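Long-range contact in transcriptional regulatory protein FIXJ (Sinorhizobium meliloti, PDB 1DBW), which serves, through this receiver domain, as the FixL-activated switch of a transcription activator that turns on the nitrogen-fixation genes nifA and fixK: residues 1-9 with 115-123. The protein carries 2 engineered substitutions. Numbering follows the deposited sequence.
Sequences MQDYTVHIV and IERASEHLV. Engineered in segment 1-9: Gln2 (natural residue Thr).
Tyr4 lays one face of its ring on Ser119, whose CB sits 3.5 Å from the ring centroid and 17° off the normal, a CH-pi contact. Serine suits this place: its short side chain lets CB come close to the ring face while OG turns back to the helix backbone. With its CG between the backbone N and the carbonyl carbon (chi1 62°), the tyrosine swings its flat ring over the C-terminal part of helix 108-119, offering a broad face to Ser119 and an edge to Ile115, CE2 to CG2 at 4.1 Å. Nearer the backbone, Tyr4 CB touches Leu122 CD1 at 3.7 Å. Two residues on, inside strand 5-10, Val6 CG2 packs at 3.7 Å against Ile115 CG2; these branched, apolar side chains cross at about a right angle and fill the buried space between sheet and helix. Were Tyr4 replaced by an alanine, Ser119 CB would probably lose its aromatic cover and a gap would open beside Ile115. Gln2, an engineered residue, supplies the polar link: its extended chain carries NE2 to Ser119 O at 3.1 Å, a bent bond (139°) arriving from above the carbonyl plane. Leu122 N reaches the same oxygen from the opposite face, within the type I turn from Ser119 to Leu122, so two donors grip it. Ser119 OG bonds to Glu116 O at 2.6 Å, adding to weak backbone bonds there, and a water links this hydroxyl to Gln2 NE2. Farther out, Leu23 of helix 13-25 touches both Val6 and Ile115, and Phe28 packs on Tyr4 and Val6. The contact thus packs the closing helix against the start of strand 5-10 and the residues leading into it, in the doubly wound, five-stranded parallel beta/alpha fold of CheY-like receiver domains.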
loop_
_atom_site.group_PDB
_atom_site.type_symbol
_atom_site.label_atom_id
_atom_site.label_comp_id
_atom_site.label_asym_id
_atom_site.label_seq_id
_atom_site.Cartn_x
_atom_site.Cartn_y
_atom_site.Cartn_z
ATOM N N MET A 1 22.012 5.013 -0.468
ATOM C CA MET A 1 20.528 5.215 -0.471
ATOM C C MET A 1 19.878 3.874 -0.773
ATOM O O MET A 1 20.425 3.090 -1.525
ATOM C CB MET A 1 20.165 6.233 -1.548
ATOM C CG MET A 1 20.899 7.566 -1.367
ATOM S SD MET A 1 20.606 8.760 -2.639
ATOM C CE MET A 1 19.161 9.574 -1.922
ATOM N N GLN A 2 18.733 3.591 -0.166
ATOM C CA GLN A 2 18.085 2.302 -0.408
ATOM C C GLN A 2 17.236 2.326 -1.676
ATOM O O GLN A 2 16.417 3.197 -1.845
ATOM C CB GLN A 2 17.246 1.876 0.816
ATOM C CG GLN A 2 16.370 0.660 0.551
ATOM C CD GLN A 2 15.800 0.022 1.809
ATOM O OE1 GLN A 2 15.915 -1.186 1.981
ATOM N NE2 GLN A 2 15.156 0.819 2.675
ATOM N N ASP A 3 17.454 1.363 -2.569
ATOM C CA ASP A 3 16.696 1.274 -3.826
ATOM C C ASP A 3 15.436 0.419 -3.630
ATOM O O ASP A 3 15.398 -0.747 -4.050
ATOM C CB ASP A 3 17.556 0.617 -4.933
ATOM C CG ASP A 3 16.846 0.560 -6.282
ATOM O OD1 ASP A 3 15.868 1.312 -6.499
ATOM O OD2 ASP A 3 17.217 -0.277 -7.130
ATOM N N TYR A 4 14.385 0.977 -3.058
ATOM C CA TYR A 4 13.183 0.162 -2.876
ATOM C C TYR A 4 12.086 0.601 -3.825
ATOM O O TYR A 4 12.168 1.664 -4.429
ATOM C CB TYR A 4 12.702 0.249 -1.428
ATOM C CG TYR A 4 12.297 1.661 -1.012
ATOM C CD1 TYR A 4 13.226 2.565 -0.491
ATOM C CD2 TYR A 4 10.956 2.060 -1.079
ATOM C CE1 TYR A 4 12.834 3.824 -0.023
ATOM C CE2 TYR A 4 10.551 3.317 -0.630
ATOM C CZ TYR A 4 11.497 4.189 -0.095
ATOM O OH TYR A 4 11.087 5.388 0.424
ATOM N N THR A 5 11.080 -0.248 -3.993
ATOM C CA THR A 5 9.988 0.049 -4.893
ATOM C C THR A 5 8.682 0.154 -4.139
ATOM O O THR A 5 8.477 -0.597 -3.183
ATOM C CB THR A 5 9.850 -1.097 -5.936
ATOM O OG1 THR A 5 11.075 -1.161 -6.693
ATOM C CG2 THR A 5 8.690 -0.830 -6.916
ATOM N N VAL A 6 7.880 1.156 -4.505
ATOM C CA VAL A 6 6.561 1.326 -3.890
ATOM C C VAL A 6 5.570 0.612 -4.828
ATOM O O VAL A 6 5.413 1.010 -5.972
ATOM C CB VAL A 6 6.136 2.815 -3.793
ATOM C CG1 VAL A 6 4.769 2.902 -3.045
ATOM C CG2 VAL A 6 7.178 3.626 -3.051
ATOM N N HIS A 7 4.827 -0.358 -4.278
ATOM C CA HIS A 7 3.866 -1.142 -5.060
ATOM C C HIS A 7 2.502 -0.628 -4.732
ATOM O O HIS A 7 2.125 -0.715 -3.570
ATOM C CB HIS A 7 3.998 -2.621 -4.664
ATOM C CG HIS A 7 5.283 -3.222 -5.147
ATOM N ND1 HIS A 7 5.418 -3.725 -6.427
ATOM C CD2 HIS A 7 6.509 -3.306 -4.574
ATOM C CE1 HIS A 7 6.672 -4.078 -6.628
ATOM N NE2 HIS A 7 7.361 -3.832 -5.522
ATOM N N ILE A 8 1.826 -0.022 -5.726
ATOM C CA ILE A 8 0.517 0.573 -5.486
ATOM C C ILE A 8 -0.578 -0.329 -6.006
ATOM O O ILE A 8 -0.605 -0.700 -7.177
ATOM C CB ILE A 8 0.367 1.918 -6.160
ATOM C CG1 ILE A 8 1.555 2.852 -5.820
ATOM C CG2 ILE A 8 -0.951 2.544 -5.735
ATOM C CD1 ILE A 8 1.531 3.353 -4.431
ATOM N N VAL A 9 -1.509 -0.662 -5.128
ATOM C CA VAL A 9 -2.595 -1.541 -5.515
ATOM C C VAL A 9 -3.827 -0.674 -5.316
ATOM O O VAL A 9 -4.137 -0.291 -4.209
ATOM C CB VAL A 9 -2.611 -2.827 -4.616
ATOM C CG1 VAL A 9 -3.671 -3.792 -5.075
ATOM C CG2 VAL A 9 -1.293 -3.530 -4.717
ATOM N N ILE A 115 5.366 6.334 3.566
ATOM C CA ILE A 115 6.090 5.387 2.732
ATOM C C ILE A 115 7.567 5.317 3.141
ATOM O O ILE A 115 8.142 4.235 3.238
ATOM C CB ILE A 115 5.979 5.762 1.206
ATOM C CG1 ILE A 115 4.517 5.632 0.740
ATOM C CG2 ILE A 115 6.940 4.870 0.398
ATOM C CD1 ILE A 115 4.226 6.213 -0.666
ATOM N N GLU A 116 8.172 6.467 3.431
ATOM C CA GLU A 116 9.572 6.472 3.881
ATOM C C GLU A 116 9.704 5.733 5.233
ATOM O O GLU A 116 10.620 4.924 5.424
ATOM C CB GLU A 116 10.078 7.914 3.971
ATOM C CG GLU A 116 10.042 8.630 2.627
ATOM C CD GLU A 116 10.475 10.088 2.722
ATOM O OE1 GLU A 116 10.854 10.663 1.677
ATOM O OE2 GLU A 116 10.423 10.661 3.833
ATOM N N ARG A 117 8.727 5.926 6.110
ATOM C CA ARG A 117 8.722 5.253 7.421
ATOM C C ARG A 117 8.621 3.748 7.210
ATOM O O ARG A 117 9.323 2.973 7.861
ATOM C CB ARG A 117 7.513 5.696 8.247
ATOM C CG ARG A 117 7.833 6.316 9.606
ATOM C CD ARG A 117 8.467 7.699 9.488
ATOM N NE ARG A 117 9.810 7.645 8.911
ATOM C CZ ARG A 117 10.271 8.505 8.002
ATOM N NH1 ARG A 117 9.494 9.496 7.570
ATOM N NH2 ARG A 117 11.503 8.360 7.513
ATOM N N ALA A 118 7.737 3.336 6.296
ATOM C CA ALA A 118 7.563 1.921 6.023
ATOM C C ALA A 118 8.820 1.313 5.385
ATOM O O ALA A 118 9.147 0.161 5.663
ATOM C CB ALA A 118 6.343 1.678 5.120
ATOM N N SER A 119 9.551 2.107 4.599
ATOM C CA SER A 119 10.751 1.599 3.924
ATOM C C SER A 119 11.852 1.292 4.934
ATOM O O SER A 119 12.760 0.516 4.651
ATOM C CB SER A 119 11.276 2.618 2.903
ATOM O OG SER A 119 11.931 3.697 3.568
ATOM N N GLU A 120 11.768 1.909 6.106
ATOM C CA GLU A 120 12.761 1.695 7.157
ATOM C C GLU A 120 12.635 0.289 7.755
ATOM O O GLU A 120 13.569 -0.216 8.379
ATOM C CB GLU A 120 12.609 2.764 8.241
ATOM C CG GLU A 120 13.794 3.725 8.360
ATOM C CD GLU A 120 13.994 4.605 7.144
ATOM O OE1 GLU A 120 13.318 5.654 7.051
ATOM O OE2 GLU A 120 14.850 4.266 6.293
ATOM N N HIS A 121 11.508 -0.368 7.495
ATOM C CA HIS A 121 11.276 -1.716 7.994
ATOM C C HIS A 121 11.923 -2.764 7.094
ATOM O O HIS A 121 11.844 -3.959 7.379
ATOM C CB HIS A 121 9.785 -1.993 8.145
ATOM C CG HIS A 121 9.156 -1.303 9.316
ATOM N ND1 HIS A 121 8.597 -0.045 9.232
ATOM C CD2 HIS A 121 8.983 -1.703 10.600
ATOM C CE1 HIS A 121 8.106 0.301 10.407
ATOM N NE2 HIS A 121 8.325 -0.688 11.254
ATOM N N LEU A 122 12.485 -2.331 5.965
ATOM C CA LEU A 122 13.183 -3.254 5.052
ATOM C C LEU A 122 14.629 -3.414 5.536
ATOM O O LEU A 122 15.227 -2.463 6.058
ATOM C CB LEU A 122 13.212 -2.683 3.628
ATOM C CG LEU A 122 11.835 -2.391 3.016
ATOM C CD1 LEU A 122 11.973 -1.611 1.712
ATOM C CD2 LEU A 122 11.115 -3.704 2.769
ATOM N N VAL A 123 15.202 -4.597 5.338
ATOM C CA VAL A 123 16.586 -4.823 5.754
ATOM C C VAL A 123 17.591 -4.248 4.746
ATOM O O VAL A 123 17.347 -4.390 3.524
ATOM C CB VAL A 123 16.874 -6.324 6.008
ATOM C CG1 VAL A 123 16.185 -6.782 7.297
ATOM C CG2 VAL A 123 16.414 -7.163 4.818
HETATM O O HOH W 1 14.993 3.710 2.979
#